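CELL WALL surface anchor family protein (Streptococcus pneumoniae, PDB 2WW8) probably serves as the tip adhesin of the pneumococcal pilus, recognising host cells through an integrin-like domain that carries a bound magnesium ion. Local coordinates at residues V134-A140 with V721-I727; T114-T118 with V129-Q133; A248-G252 with V338-A342; F312-T316 with L350-F354. All coordinates share one frame; numbering follows the deposited sequence.

The four contacts sit in two regions on opposite sides of the chain's centre, and their chemistry follows their place. Contacts 1 and 2 belong to one prealbumin-like domain and touch through Val-129, Pro-725 and Ile-727; contact 1 pairs strands by backbone bonds, with Tyr-724 and Glu-726 buried and Glu-135, Asn-136 and Glu-138 exposed, whereas contact 2 joins a strand to a loop by one backbone bond and one salt bridge. Contacts 3 and 4 pack the chain between helices 328-337 and 359-373 against its neighbours, contact 3 by close backbone packing on small helix residues and a bridging water, contact 4 by apolar and CH-pi contacts involving buried Phe-312, Gln-353 and Phe-354.

Contact 1 of 4, residues V134-A140 with V721-I727; sequences VENREEA and VRKYPEI
Strands 135-137 and 724-727 run antiparallel but splayed, at 135° between their directions, with Glu-135/Glu-726 and Arg-137/Tyr-724 as hydrogen-bonded pairs and Asn-136/Pro-725 as the non-hydrogen-bonded pair between them, a position where the missing N-H of proline costs this pairing nothing. The shortest bond runs from Arg-137 N to Tyr-724 O at 2.8 Å, and Glu-726 N reaches Glu-135 O at 2.9 Å; the return bond from Tyr-724 N to Arg-137 O is weak. Arg-137, Tyr-724 and Glu-726 share one face of the sheet. There Arg-137 CB sits over the tyrosine ring, 3.9 Å from the centroid of Tyr-724, a CH-pi contact. The arginine chain then bends at chi2 (105°) and carries its guanidinium past the phenol, so that Arg-137 NH1 meets Glu-726 OE1 at 2.6 Å. This oxygen approaches over the guanidinium face rather than at its edge, and NH1 has a second salt-bridge partner in Glu-88. Glu-139 OE2 comes in obliquely to the ring, 3.4 Å from Tyr-724 CD2; Lys-49 pairs with that carboxylate and also makes a cation-pi contact with the tyrosine, tying the cluster to strand 48-55. Near the other end, Val-134 CG1 presses on Ile-727 CG1 at 3.5 Å, tighter than usual for two carbons. A long salt bridge joins Lys-723 NZ to Glu-138 OE2, between two exposed residues. Segments 581 residues apart thus complete one sheet, with strand 724-730 inserted between 48-55 and 135-137: a prealbumin-like sandwich assembled from chain on both sides of a large insertion, consistent with a CnaB-type domain.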
loop_
_atom_site.group_PDB
_atom_site.type_symbol
_atom_site.label_atom_id
_atom_site.label_comp_id
_atom_site.label_asym_id
_atom_site.label_seq_id
_atom_site.Cartn_x
_atom_site.Cartn_y
_atom_site.Cartn_z
ATOM N N VAL A 134 13.774 -31.023 30.795
ATOM C CA VAL A 134 12.440 -30.473 31.026
ATOM C C VAL A 134 11.715 -30.340 29.692
ATOM O O VAL A 134 12.358 -30.406 28.654
ATOM C CB VAL A 134 12.531 -29.058 31.631
ATOM C CG1 VAL A 134 12.923 -29.107 33.096
ATOM C CG2 VAL A 134 13.508 -28.196 30.844
ATOM N N GLU A 135 10.396 -30.165 29.726
ATOM C CA GLU A 135 9.640 -29.672 28.576
ATOM C C GLU A 135 9.568 -28.148 28.665
ATOM O O GLU A 135 9.334 -27.602 29.743
ATOM C CB GLU A 135 8.206 -30.229 28.521
ATOM C CG GLU A 135 8.036 -31.748 28.535
ATOM C CD GLU A 135 8.499 -32.470 27.272
ATOM O OE1 GLU A 135 9.213 -31.893 26.423
ATOM O OE2 GLU A 135 8.151 -33.659 27.110
ATOM N N ASN A 136 9.764 -27.437 27.560
ATOM C CA ASN A 136 9.428 -26.018 27.575
ATOM C C ASN A 136 8.001 -25.857 27.103
ATOM O O ASN A 136 7.650 -26.387 26.059
ATOM C CB ASN A 136 10.434 -25.238 26.759
ATOM C CG ASN A 136 11.835 -25.569 27.188
ATOM O OD1 ASN A 136 12.235 -25.286 28.313
ATOM N ND2 ASN A 136 12.579 -26.216 26.313
ATOM N N ARG A 137 7.167 -25.171 27.873
ATOM C CA ARG A 137 5.745 -25.145 27.562
ATOM C C ARG A 137 5.269 -23.813 26.956
ATOM O O ARG A 137 5.746 -22.744 27.339
ATOM C CB ARG A 137 4.945 -25.501 28.813
ATOM C CG ARG A 137 3.607 -26.159 28.516
ATOM C CD ARG A 137 3.623 -27.661 28.786
ATOM N NE ARG A 137 2.266 -28.130 29.085
ATOM C CZ ARG A 137 1.690 -28.144 30.292
ATOM N NH1 ARG A 137 2.335 -27.719 31.383
ATOM N NH2 ARG A 137 0.442 -28.596 30.419
ATOM N N GLU A 138 4.323 -23.897 26.022
ATOM C CA GLU A 138 3.678 -22.726 25.439
ATOM C C GLU A 138 3.159 -21.813 26.531
ATOM O O GLU A 138 2.449 -22.276 27.405
ATOM C CB GLU A 138 2.444 -23.122 24.632
ATOM C CG GLU A 138 2.700 -24.044 23.465
ATOM C CD GLU A 138 3.383 -23.318 22.322
ATOM O OE1 GLU A 138 3.145 -22.101 22.148
ATOM O OE2 GLU A 138 4.151 -23.983 21.594
ATOM N N GLU A 139 3.484 -20.531 26.456
ATOM C CA GLU A 139 2.889 -19.504 27.289
ATOM C C GLU A 139 1.984 -18.581 26.448
ATOM O O GLU A 139 2.253 -18.375 25.263
ATOM C CB GLU A 139 4.038 -18.729 27.929
ATOM C CG GLU A 139 3.593 -17.668 28.905
ATOM C CD GLU A 139 2.872 -18.283 30.091
ATOM O OE1 GLU A 139 1.636 -18.478 29.998
ATOM O OE2 GLU A 139 3.559 -18.567 31.095
ATOM N N ALA A 140 0.920 -18.040 27.042
ATOM C CA ALA A 140 -0.028 -17.172 26.360
ATOM C C ALA A 140 0.561 -15.772 26.287
ATOM O O ALA A 140 1.266 -15.347 27.200
ATOM C CB ALA A 140 -1.346 -17.134 27.103
ATOM N N VAL A 721 6.592 -14.405 23.348
ATOM C CA VAL A 721 6.358 -14.715 24.763
ATOM C C VAL A 721 7.249 -15.910 25.084
ATOM O O VAL A 721 7.260 -16.898 24.337
ATOM C CB VAL A 721 4.861 -14.992 25.092
ATOM C CG1 VAL A 721 4.291 -16.139 24.265
ATOM C CG2 VAL A 721 4.670 -15.333 26.575
ATOM N N ARG A 722 8.033 -15.813 26.149
ATOM C CA ARG A 722 9.019 -16.849 26.384
ATOM C C ARG A 722 8.350 -18.117 26.933
ATOM O O ARG A 722 7.381 -18.038 27.695
ATOM C CB ARG A 722 10.052 -16.302 27.345
ATOM C CG ARG A 722 11.400 -16.927 27.183
ATOM C CD ARG A 722 12.248 -16.077 28.104
ATOM N NE ARG A 722 12.949 -15.042 27.364
ATOM C CZ ARG A 722 13.874 -15.351 26.467
ATOM N NH1 ARG A 722 14.130 -16.637 26.251
ATOM N NH2 ARG A 722 14.511 -14.405 25.785
ATOM N N LYS A 723 8.835 -19.279 26.512
ATOM C CA LYS A 723 8.364 -20.551 27.085
ATOM C C LYS A 723 8.918 -20.802 28.483
ATOM O O LYS A 723 10.025 -20.371 28.837
ATOM C CB LYS A 723 8.710 -21.730 26.185
ATOM C CG LYS A 723 7.803 -21.816 24.983
ATOM C CD LYS A 723 8.502 -22.637 23.939
ATOM C CE LYS A 723 7.816 -22.545 22.591
ATOM N NZ LYS A 723 7.895 -23.937 22.030
ATOM N N TYR A 724 8.135 -21.505 29.290
ATOM C CA TYR A 724 8.602 -21.783 30.645
ATOM C C TYR A 724 8.994 -23.253 30.789
ATOM O O TYR A 724 8.417 -24.118 30.131
ATOM C CB TYR A 724 7.599 -21.313 31.710
ATOM C CG TYR A 724 6.309 -22.070 31.639
ATOM C CD1 TYR A 724 6.213 -23.345 32.203
ATOM C CD2 TYR A 724 5.206 -21.531 30.991
ATOM C CE1 TYR A 724 5.045 -24.063 32.122
ATOM C CE2 TYR A 724 4.018 -22.245 30.913
ATOM C CZ TYR A 724 3.956 -23.507 31.491
ATOM O OH TYR A 724 2.808 -24.252 31.426
ATOM N N PRO A 725 9.994 -23.528 31.639
ATOM C CA PRO A 725 10.351 -24.920 31.974
ATOM C C PRO A 725 9.351 -25.639 32.884
ATOM O O PRO A 725 8.886 -25.063 33.878
ATOM C CB PRO A 725 11.729 -24.799 32.647
ATOM C CG PRO A 725 11.777 -23.399 33.159
ATOM C CD PRO A 725 10.862 -22.539 32.309
ATOM N N GLU A 726 9.030 -26.879 32.510
ATOM C CA GLU A 726 8.232 -27.814 33.296
ATOM C C GLU A 726 9.043 -29.079 33.618
ATOM O O GLU A 726 9.334 -29.900 32.739
ATOM C CB GLU A 726 6.908 -28.126 32.590
ATOM C CG GLU A 726 6.177 -29.317 33.151
ATOM C CD GLU A 726 5.370 -30.009 32.080
ATOM O OE1 GLU A 726 4.309 -29.427 31.767
ATOM O OE2 GLU A 726 5.786 -31.093 31.578
ATOM N N ILE A 727 9.430 -29.214 34.883
ATOM C CA ILE A 727 9.995 -30.477 35.373
ATOM C C ILE A 727 8.911 -31.493 35.714
ATOM O O ILE A 727 7.936 -31.181 36.401
ATOM C CB ILE A 727 10.856 -30.352 36.624
ATOM C CG1 ILE A 727 11.952 -29.320 36.415
ATOM C CG2 ILE A 727 11.550 -31.681 36.852
ATOM C CD1 ILE A 727 12.065 -28.368 37.570
#

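Contact 2 of 4, residues T114-T118 with V129-Q133; sequences TKQWT and VQGEQ
Lys-115, Trp-117 and Thr-118 meet Val-129, Gln-130 and Glu-132 at the open end of a beta hairpin, strands 116-121 and 127-129, in the prealbumin-like domain. The last backbone bond of the pairing here joins Gln-130 N to Thr-118 O at 2.8 Å, after which the chain turns through Gly-131, whose phi is positive. Glu-132 shows how the loop is fastened back. From its CB, which points toward the strand, the chain leaves with CG opposite the backbone N (chi1 -160°), and Glu-132 CG comes within 4.1 Å of Trp-117 CD1. A bend at chi2 (75°) then turns CD to the edge of the indole, in the ring plane, with the carboxylate perpendicular to the ring. At the tip, Glu-132 OE1 forms a salt bridge with Lys-115 NZ at 3.3 Å and touches Lys-115 CE as well. The lysine arrives from the opposite direction, with its CG above one face of the indole, offset toward the ring's rim. Inward, Trp-117 CB packs on Val-129 CG1, and the ring continues onto Leu-101 and Ile-729. The indole nitrogen is buried without a hydrogen-bond partner: Trp-117 NE1 comes no nearer than 3.8 Å to Glu-132 OE2.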
loop_
_atom_site.group_PDB
_atom_site.type_symbol
_atom_site.label_atom_id
_atom_site.label_comp_id
_atom_site.label_asym_id
_atom_site.label_seq_id
_atom_site.Cartn_x
_atom_site.Cartn_y
_atom_site.Cartn_z
ATOM N N THR A 114 15.569 -36.849 47.126
ATOM C CA THR A 114 16.886 -36.523 47.683
ATOM C C THR A 114 17.555 -35.354 46.941
ATOM O O THR A 114 18.691 -34.976 47.244
ATOM C CB THR A 114 17.826 -37.762 47.692
ATOM O OG1 THR A 114 17.574 -38.560 46.527
ATOM C CG2 THR A 114 17.626 -38.617 48.955
ATOM N N LYS A 115 16.835 -34.776 45.979
ATOM C CA LYS A 115 17.413 -33.861 44.994
ATOM C C LYS A 115 16.958 -32.416 45.196
ATOM O O LYS A 115 15.786 -32.123 45.456
ATOM C CB LYS A 115 17.111 -34.359 43.575
ATOM C CG LYS A 115 17.913 -33.739 42.429
ATOM C CD LYS A 115 17.355 -34.254 41.093
ATOM C CE LYS A 115 17.878 -33.540 39.845
ATOM N NZ LYS A 115 19.349 -33.568 39.650
ATOM N N GLN A 116 17.943 -31.530 45.094
ATOM C CA GLN A 116 17.742 -30.091 45.141
ATOM C C GLN A 116 18.074 -29.504 43.768
ATOM O O GLN A 116 19.149 -29.753 43.222
ATOM C CB GLN A 116 18.687 -29.495 46.179
ATOM C CG GLN A 116 18.293 -29.685 47.628
ATOM C CD GLN A 116 19.048 -28.713 48.520
ATOM O OE1 GLN A 116 20.279 -28.675 48.506
ATOM N NE2 GLN A 116 18.316 -27.905 49.280
ATOM N N TRP A 117 17.169 -28.716 43.200
ATOM C CA TRP A 117 17.411 -28.141 41.867
ATOM C C TRP A 117 17.841 -26.682 41.904
ATOM O O TRP A 117 17.343 -25.903 42.708
ATOM C CB TRP A 117 16.160 -28.226 40.998
ATOM C CG TRP A 117 15.678 -29.611 40.768
ATOM C CD1 TRP A 117 15.969 -30.420 39.704
ATOM C CD2 TRP A 117 14.804 -30.359 41.621
ATOM N NE1 TRP A 117 15.325 -31.628 39.847
ATOM C CE2 TRP A 117 14.606 -31.618 41.015
ATOM C CE3 TRP A 117 14.170 -30.086 42.840
ATOM C CZ2 TRP A 117 13.800 -32.607 41.588
ATOM C CZ3 TRP A 117 13.366 -31.070 43.411
ATOM C CH2 TRP A 117 13.189 -32.314 42.784
ATOM N N THR A 118 18.756 -26.317 41.014
ATOM C CA THR A 118 19.129 -24.917 40.819
ATOM C C THR A 118 18.300 -24.248 39.711
ATOM O O THR A 118 18.093 -24.801 38.630
ATOM C CB THR A 118 20.648 -24.802 40.564
ATOM O OG1 THR A 118 21.333 -25.369 41.684
ATOM C CG2 THR A 118 21.118 -23.349 40.352
ATOM N N VAL A 129 16.361 -24.464 34.568
ATOM C CA VAL A 129 16.610 -25.377 35.683
ATOM C C VAL A 129 17.929 -26.099 35.404
ATOM O O VAL A 129 17.956 -26.929 34.502
ATOM C CB VAL A 129 15.436 -26.364 35.851
ATOM C CG1 VAL A 129 15.636 -27.248 37.084
ATOM C CG2 VAL A 129 14.115 -25.600 35.943
ATOM N N GLN A 130 19.003 -25.781 36.137
ATOM C CA GLN A 130 20.373 -26.154 35.737
ATOM C C GLN A 130 20.611 -27.661 35.636
ATOM O O GLN A 130 20.127 -28.419 36.474
ATOM C CB GLN A 130 21.435 -25.494 36.636
ATOM C CG GLN A 130 21.644 -23.985 36.398
ATOM C CD GLN A 130 22.307 -23.664 35.048
ATOM O OE1 GLN A 130 21.635 -23.475 34.021
ATOM N NE2 GLN A 130 23.639 -23.599 35.049
ATOM N N GLY A 131 21.334 -28.084 34.601
ATOM C CA GLY A 131 21.580 -29.501 34.326
ATOM C C GLY A 131 20.376 -30.416 34.503
ATOM O O GLY A 131 20.463 -31.458 35.150
ATOM N N GLU A 132 19.239 -30.040 33.930
ATOM C CA GLU A 132 18.042 -30.871 34.022
ATOM C C GLU A 132 17.208 -30.914 32.736
ATOM O O GLU A 132 16.949 -29.882 32.115
ATOM C CB GLU A 132 17.180 -30.422 35.207
ATOM C CG GLU A 132 16.180 -31.463 35.697
ATOM C CD GLU A 132 16.831 -32.591 36.486
ATOM O OE1 GLU A 132 18.001 -32.433 36.906
ATOM O OE2 GLU A 132 16.159 -33.629 36.692
ATOM N N GLN A 133 16.786 -32.113 32.343
ATOM C CA GLN A 133 15.824 -32.258 31.256
ATOM C C GLN A 133 14.415 -31.811 31.661
ATOM O O GLN A 133 13.920 -32.188 32.725
ATOM C CB GLN A 133 15.767 -33.708 30.782
ATOM C CG GLN A 133 14.361 -34.156 30.384
ATOM C CD GLN A 133 14.406 -35.382 29.511
ATOM O OE1 GLN A 133 14.443 -36.518 30.009
ATOM N NE2 GLN A 133 14.429 -35.160 28.193
#

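Contact 3 of 4, residues A248-G252 with V338-A342; sequences AERAG and VPTEA
Ala-248, Glu-249 and Gly-252 form the flank on which Val-338 to Ala-342 are laid down in an open alpha/beta domain consistent with the von Willebrand factor A fold, its helices surrounding a parallel sheet and its magnesium held by Ser-234, Ser-236 and Asp-387 as in a metal-ion-dependent adhesion site. Helix 247-263 comes shortly after the loop that supplies Ser-234 and Ser-236, with the short helix 241-244 in between, and the side chain of Ala-342 lies about 8 Å from the ion, so the contact belongs to the surroundings of the site without entering its first shell. Packing is close because the helix offers small residues. Ala-248 CB rests 3.7 Å from Glu-341 CA, and one turn on, the bare Gly-252 CA admits Pro-339 O to 3.6 Å and Val-338 CG1 to 3.7 Å. That valine reaches on toward Ile-259 and Leu-272 in the interior. Glu-249 CB touches Thr-340 O at 3.4 Å, while the glutamate's carboxylate is engaged by Arg-246. The backbone atoms Glu-249 N and Thr-340 O lie near each other, yet the angle is too poor for a bond; the amide of Asn-239 serves both instead, OD1 accepting from Glu-249 N and ND2 donating to Thr-340 O. One asparagine side chain, from outside both segments, thus couples helix to loop. One water donates to both Ala-248 O and Pro-339 O, each 2.8 Å from the water oxygen, although Ala-248 O already accepts the helical bond from Gly-252 N at 2.8 Å.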
loop_
_atom_site.group_PDB
_atom_site.type_symbol
_atom_site.label_atom_id
_atom_site.label_comp_id
_atom_site.label_asym_id
_atom_site.label_seq_id
_atom_site.Cartn_x
_atom_site.Cartn_y
_atom_site.Cartn_z
ATOM N N ALA A 248 -7.934 12.872 -32.229
ATOM C CA ALA A 248 -8.679 13.410 -31.094
ATOM C C ALA A 248 -8.210 12.761 -29.792
ATOM O O ALA A 248 -7.946 13.452 -28.776
ATOM C CB ALA A 248 -10.162 13.300 -31.318
ATOM N N GLU A 249 -8.100 11.444 -29.810
ATOM C CA GLU A 249 -7.778 10.796 -28.563
ATOM C C GLU A 249 -6.370 11.144 -28.099
ATOM O O GLU A 249 -6.120 11.322 -26.900
ATOM C CB GLU A 249 -8.093 9.296 -28.523
ATOM C CG GLU A 249 -7.084 8.404 -29.072
ATOM C CD GLU A 249 -7.474 6.937 -29.143
ATOM O OE1 GLU A 249 -8.612 6.522 -28.841
ATOM O OE2 GLU A 249 -6.590 6.182 -29.564
ATOM N N ARG A 250 -5.425 11.215 -29.020
ATOM C CA ARG A 250 -4.078 11.511 -28.621
ATOM C C ARG A 250 -3.900 12.971 -28.205
ATOM O O ARG A 250 -3.113 13.244 -27.307
ATOM C CB ARG A 250 -3.037 11.037 -29.651
ATOM C CG ARG A 250 -3.031 9.503 -29.801
ATOM C CD ARG A 250 -2.122 9.055 -30.911
ATOM N NE ARG A 250 -2.153 7.610 -30.961
ATOM C CZ ARG A 250 -1.663 6.836 -31.937
ATOM N NH1 ARG A 250 -1.027 7.327 -33.001
ATOM N NH2 ARG A 250 -1.765 5.519 -31.815
ATOM N N ALA A 251 -4.545 13.905 -28.886
ATOM C CA ALA A 251 -4.462 15.330 -28.515
ATOM C C ALA A 251 -5.147 15.486 -27.182
ATOM O O ALA A 251 -4.652 16.309 -26.432
ATOM C CB ALA A 251 -5.158 16.220 -29.529
ATOM N N GLY A 252 -6.253 14.765 -26.929
ATOM C CA GLY A 252 -6.966 14.806 -25.639
ATOM C C GLY A 252 -6.124 14.228 -24.504
ATOM O O GLY A 252 -5.974 14.869 -23.454
ATOM N N VAL A 338 -12.241 17.549 -21.483
ATOM C CA VAL A 338 -11.348 17.386 -22.639
ATOM C C VAL A 338 -11.928 16.275 -23.558
ATOM O O VAL A 338 -12.090 15.182 -23.086
ATOM C CB VAL A 338 -9.916 17.040 -22.220
ATOM C CG1 VAL A 338 -9.077 16.860 -23.476
ATOM C CG2 VAL A 338 -9.299 18.164 -21.335
ATOM N N PRO A 339 -12.212 16.556 -24.851
ATOM C CA PRO A 339 -12.769 15.545 -25.732
ATOM C C PRO A 339 -11.666 14.538 -26.138
ATOM O O PRO A 339 -10.510 14.962 -26.341
ATOM C CB PRO A 339 -13.215 16.369 -26.954
ATOM C CG PRO A 339 -12.220 17.500 -27.005
ATOM C CD PRO A 339 -12.011 17.841 -25.546
ATOM N N THR A 340 -12.033 13.265 -26.288
ATOM C CA THR A 340 -11.113 12.292 -26.935
ATOM C C THR A 340 -11.680 11.689 -28.234
ATOM O O THR A 340 -11.177 10.663 -28.731
ATOM C CB THR A 340 -10.759 11.123 -25.977
ATOM O OG1 THR A 340 -11.983 10.562 -25.475
ATOM C CG2 THR A 340 -9.904 11.649 -24.832
ATOM N N GLU A 341 -12.738 12.329 -28.739
ATOM C CA GLU A 341 -13.396 11.943 -29.996
ATOM C C GLU A 341 -13.758 13.242 -30.673
ATOM O O GLU A 341 -13.877 14.286 -29.986
ATOM C CB GLU A 341 -14.721 11.202 -29.695
ATOM C CG GLU A 341 -14.616 10.020 -28.710
ATOM C CD GLU A 341 -13.972 8.758 -29.290
ATOM O OE1 GLU A 341 -13.788 8.633 -30.532
ATOM O OE2 GLU A 341 -13.648 7.855 -28.489
ATOM N N ALA A 342 -13.988 13.164 -31.980
ATOM C CA ALA A 342 -14.579 14.206 -32.782
ATOM C C ALA A 342 -15.678 13.519 -33.613
ATOM O O ALA A 342 -15.887 12.319 -33.539
ATOM C CB ALA A 342 -13.506 14.856 -33.692
HETATM O O HOH W 1 -9.103 15.989 -28.518
#

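Contact 4 of 4, residues F312-T316 with L350-F354; sequences FTTNT and LMYQF
Phe-312 and Gln-353 meet face on: Gln-353 CG sits over the middle of the ring, 3.6 Å from the centroid of Phe-312 and only 7° off its normal, and the amide plane lies 28° from the ring plane, stacked on it. The two methyls of Leu-350 span alternate residues on one face of the strand, CD1 reaching Phe-312 CD1 at 3.6 Å and CD2 reaching Thr-314 CB at 3.7 Å. Thr-314 places its methyl between backbone N and carbonyl carbon, with OG1 opposite the N (chi1 -174°); CG2 thereby comes over the Phe-354 ring, 3.9 Å from its centroid, and meets Met-351 SD at 3.7 Å. Phe-354 CZ comes within 3.4 Å of Phe-312 O. In the next shell, the short 3-10 turn holds these groups through the bonds Gln-353 N to Leu-350 O and Phe-354 N to Met-351 O. Farther out, strand 284-292 pairs with 311-315, Trp-305 stands edge-to-face to Phe-312, and Asn-235, between the metal-binding Ser-234 and Ser-236, donates to Tyr-352 O. The turn therefore lies between an antiparallel sheet and the loop of the magnesium site. Apolar and CH-pi contacts carry the join, with polar fixing left to backbone bonds within 350-354 and to neighbours outside, which suggests that shape complementarity and ring orientation, more than directed polar bonds, fix how strand and turn sit together.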
loop_
_atom_site.group_PDB
_atom_site.type_symbol
_atom_site.label_atom_id
_atom_site.label_comp_id
_atom_site.label_asym_id
_atom_site.label_seq_id
_atom_site.Cartn_x
_atom_site.Cartn_y
_atom_site.Cartn_z
ATOM N N PHE A 312 -28.493 24.951 -39.684
ATOM C CA PHE A 312 -28.585 23.866 -38.726
ATOM C C PHE A 312 -28.409 24.514 -37.354
ATOM O O PHE A 312 -27.522 25.372 -37.191
ATOM C CB PHE A 312 -27.423 22.856 -38.933
ATOM C CG PHE A 312 -27.469 22.112 -40.265
ATOM C CD1 PHE A 312 -28.262 20.961 -40.412
ATOM C CD2 PHE A 312 -26.807 22.605 -41.378
ATOM C CE1 PHE A 312 -28.331 20.250 -41.631
ATOM C CE2 PHE A 312 -26.882 21.940 -42.615
ATOM C CZ PHE A 312 -27.633 20.762 -42.731
ATOM N N THR A 313 -29.234 24.064 -36.409
ATOM C CA THR A 313 -29.218 24.636 -35.061
ATOM C C THR A 313 -29.199 23.518 -34.031
ATOM O O THR A 313 -29.972 22.544 -34.123
ATOM C CB THR A 313 -30.453 25.498 -34.799
ATOM O OG1 THR A 313 -30.435 26.551 -35.765
ATOM C CG2 THR A 313 -30.374 26.078 -33.357
ATOM N N THR A 314 -28.309 23.639 -33.066
ATOM C CA THR A 314 -28.307 22.638 -31.977
ATOM C C THR A 314 -27.466 23.141 -30.808
ATOM O O THR A 314 -26.793 24.142 -30.990
ATOM C CB THR A 314 -27.712 21.250 -32.443
ATOM O OG1 THR A 314 -27.869 20.298 -31.361
ATOM C CG2 THR A 314 -26.232 21.291 -32.788
ATOM N N ASN A 315 -27.454 22.466 -29.656
ATOM C CA ASN A 315 -26.449 22.733 -28.613
ATOM C C ASN A 315 -25.149 22.013 -28.982
ATOM O O ASN A 315 -25.140 20.824 -29.322
ATOM C CB ASN A 315 -26.931 22.252 -27.226
ATOM C CG ASN A 315 -28.118 23.067 -26.706
ATOM O OD1 ASN A 315 -29.192 22.964 -27.280
ATOM N ND2 ASN A 315 -27.938 23.878 -25.655
ATOM N N THR A 316 -24.018 22.685 -28.821
ATOM C CA THR A 316 -22.747 22.017 -29.083
ATOM C C THR A 316 -22.461 21.142 -27.883
ATOM O O THR A 316 -23.119 21.197 -26.810
ATOM C CB THR A 316 -21.599 23.062 -29.313
ATOM O OG1 THR A 316 -21.549 23.896 -28.138
ATOM C CG2 THR A 316 -21.921 23.966 -30.508
ATOM N N LEU A 350 -26.082 15.703 -38.133
ATOM C CA LEU A 350 -26.175 17.096 -37.751
ATOM C C LEU A 350 -24.859 17.616 -37.141
ATOM O O LEU A 350 -24.409 18.698 -37.481
ATOM C CB LEU A 350 -27.329 17.232 -36.755
ATOM C CG LEU A 350 -27.406 18.617 -36.056
ATOM C CD1 LEU A 350 -27.968 19.594 -37.079
ATOM C CD2 LEU A 350 -28.352 18.492 -34.826
ATOM N N MET A 351 -24.204 16.893 -36.230
ATOM C CA MET A 351 -23.066 17.519 -35.551
ATOM C C MET A 351 -21.879 17.758 -36.453
ATOM O O MET A 351 -21.019 18.579 -36.139
ATOM C CB MET A 351 -22.605 16.738 -34.325
ATOM C CG MET A 351 -23.752 16.534 -33.297
ATOM S SD MET A 351 -24.319 18.184 -32.669
ATOM C CE MET A 351 -22.740 18.911 -32.189
ATOM N N TYR A 352 -21.825 17.031 -37.562
ATOM C CA TYR A 352 -20.786 17.272 -38.590
ATOM C C TYR A 352 -20.846 18.711 -39.094
ATOM O O TYR A 352 -19.809 19.323 -39.451
ATOM C CB TYR A 352 -21.070 16.222 -39.690
ATOM C CG TYR A 352 -20.094 16.273 -40.850
ATOM C CD1 TYR A 352 -20.218 17.243 -41.848
ATOM C CD2 TYR A 352 -18.998 15.401 -40.887
ATOM C CE1 TYR A 352 -19.282 17.306 -42.910
ATOM C CE2 TYR A 352 -18.071 15.459 -41.933
ATOM C CZ TYR A 352 -18.250 16.377 -42.930
ATOM O OH TYR A 352 -17.354 16.416 -43.958
ATOM N N GLN A 353 -22.063 19.274 -39.130
ATOM C CA GLN A 353 -22.205 20.622 -39.690
ATOM C C GLN A 353 -21.471 21.659 -38.832
ATOM O O GLN A 353 -21.269 22.762 -39.324
ATOM C CB GLN A 353 -23.668 21.034 -39.885
ATOM C CG GLN A 353 -24.510 19.864 -40.547
ATOM C CD GLN A 353 -23.945 19.421 -41.895
ATOM O OE1 GLN A 353 -23.488 20.268 -42.673
ATOM N NE2 GLN A 353 -23.979 18.107 -42.180
ATOM N N PHE A 354 -21.082 21.312 -37.594
ATOM C CA PHE A 354 -20.415 22.239 -36.680
ATOM C C PHE A 354 -18.924 22.021 -36.576
ATOM O O PHE A 354 -18.254 22.596 -35.695
ATOM C CB PHE A 354 -21.094 22.104 -35.283
ATOM C CG PHE A 354 -22.538 22.579 -35.302
ATOM C CD1 PHE A 354 -23.546 21.795 -35.842
ATOM C CD2 PHE A 354 -22.853 23.859 -34.873
ATOM C CE1 PHE A 354 -24.863 22.259 -35.898
ATOM C CE2 PHE A 354 -24.198 24.338 -34.925
ATOM C CZ PHE A 354 -25.161 23.561 -35.461
#